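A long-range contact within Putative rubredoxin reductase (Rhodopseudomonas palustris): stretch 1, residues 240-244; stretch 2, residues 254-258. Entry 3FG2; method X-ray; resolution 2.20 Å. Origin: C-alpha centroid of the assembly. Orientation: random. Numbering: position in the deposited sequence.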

# COMPACT_ATOMS: atom_id res chain seq x y z
N ILE A 240 3.02 -6.06 -8.39
CA ILE A 240 4.08 -7.04 -8.53
C ILE A 240 5.27 -6.47 -7.79
O ILE A 240 5.80 -5.43 -8.17
CB ILE A 240 4.51 -7.23 -9.99
CG1 ILE A 240 3.34 -7.75 -10.84
CG2 ILE A 240 5.67 -8.22 -10.05
CD1 ILE A 240 3.70 -7.86 -12.31
N PRO A 241 5.69 -7.13 -6.70
CA PRO A 241 6.85 -6.62 -5.96
C PRO A 241 8.05 -6.53 -6.91
O PRO A 241 8.29 -7.44 -7.69
CB PRO A 241 7.05 -7.66 -4.86
CG PRO A 241 5.67 -8.19 -4.63
CD PRO A 241 5.12 -8.32 -6.05
N ASN A 242 8.79 -5.43 -6.85
CA ASN A 242 9.95 -5.27 -7.72
C ASN A 242 11.14 -6.04 -7.17
O ASN A 242 11.95 -5.50 -6.41
CB ASN A 242 10.30 -3.78 -7.87
CG ASN A 242 9.17 -2.97 -8.49
OD1 ASN A 242 8.69 -3.28 -9.59
ND2 ASN A 242 8.72 -1.93 -7.79
N VAL A 243 11.26 -7.30 -7.57
CA VAL A 243 12.34 -8.17 -7.10
C VAL A 243 13.33 -8.55 -8.19
O VAL A 243 14.42 -9.03 -7.90
CB VAL A 243 11.78 -9.49 -6.53
CG1 VAL A 243 10.69 -9.21 -5.50
CG2 VAL A 243 11.24 -10.34 -7.66
N GLU A 244 12.95 -8.34 -9.45
CA GLU A 244 13.78 -8.70 -10.60
C GLU A 244 15.29 -8.48 -10.43
O GLU A 244 16.06 -9.45 -10.45
CB GLU A 244 13.29 -7.97 -11.85
CG GLU A 244 11.96 -8.47 -12.40
CD GLU A 244 10.80 -8.36 -11.41
OE1 GLU A 244 10.74 -7.35 -10.67
OE2 GLU A 244 9.95 -9.27 -11.39
N ALA A 254 10.68 -14.37 -4.13
CA ALA A 254 9.44 -15.09 -4.38
C ALA A 254 8.48 -13.93 -4.56
O ALA A 254 8.74 -13.05 -5.39
CB ALA A 254 9.06 -15.93 -3.17
N ALA A 255 7.39 -13.90 -3.79
CA ALA A 255 6.46 -12.79 -3.87
C ALA A 255 7.07 -11.68 -3.00
O ALA A 255 6.49 -11.26 -2.00
CB ALA A 255 5.10 -13.20 -3.33
N GLY A 256 8.26 -11.24 -3.39
CA GLY A 256 8.98 -10.21 -2.66
C GLY A 256 10.43 -10.65 -2.50
O GLY A 256 10.76 -11.80 -2.80
N ILE A 257 11.29 -9.74 -2.05
CA ILE A 257 12.70 -10.07 -1.83
C ILE A 257 12.81 -10.69 -0.44
O ILE A 257 12.49 -10.05 0.56
CB ILE A 257 13.58 -8.80 -1.89
CG1 ILE A 257 13.28 -8.01 -3.16
CG2 ILE A 257 15.07 -9.19 -1.85
CD1 ILE A 257 14.06 -6.72 -3.29
N ILE A 258 13.26 -11.94 -0.38
CA ILE A 258 13.36 -12.64 0.90
C ILE A 258 14.42 -12.10 1.85
O ILE A 258 15.56 -11.86 1.47
CB ILE A 258 13.60 -14.15 0.67
CG1 ILE A 258 12.37 -14.77 0.00
CG2 ILE A 258 13.88 -14.85 1.99
CD1 ILE A 258 12.57 -16.20 -0.48

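Stretch 1 leaves a strand at Pro241 and continues as a loop through Asn242 and Val243. Stretch 2 has the reverse order: a loop from Ala254 to Gly256, then a strand from Ile257. The backbones come close at two points. Pro241 CA lies 5.3 Å from Gly256 CA, and Val243 CA lies 5.6 Å from Ile257 CA. No hydrogen bond crosses between the stretches, so the contact rests on packing. It is small, burying 206 Å² over both sides.

Within stretch 2, Ala254 and Gly256 are tied by backbone hydrogen bonds. Ala254 N donates to Gly256 O at 2.9 Å, and Gly256 N donates weakly to Ala254 O at 2.7 Å. Gly256 has phi/psi of 133/169°. A CB there would be jammed against the carbonyl O of Ala255, so the backbone alone calls for glycine.

Val243 contributes most; the other stretch covers 62 Å² of the whole residue, the largest share here. Its CA-to-CB bond points toward stretch 2, and chi1 is m. Val243 CG1 sits 3.3 Å from Gly256 C, a tight approach, and 3.7 Å from Ile257 CG1. This buried, compact apolar residue suits a site against backbone and aliphatic carbon.

The CA-to-CB bond of Ile257 points sideways, but its long aliphatic chain lets the end come nearer. With chi1 m and chi2 t, Ile257 CD1 reaches to 4.0 Å from Asn242 O. The CA-to-CB bond of Pro241 points toward stretch 2, which brings CB and CG near the loop. Pro241 CB is 3.9 Å from Gly256 CA, and Pro241 CG is 4.1 Å from Ala255 C. These apolar ring atoms pack on backbone carbons without needing a polar partner.

The CA-to-CB bond of Asn242 points away; its OD1 and ND2 are hydrogen-bonded elsewhere in the structure. Ala254 and Ala255 also point their CB atoms away, so they meet stretch 1 through backbone atoms.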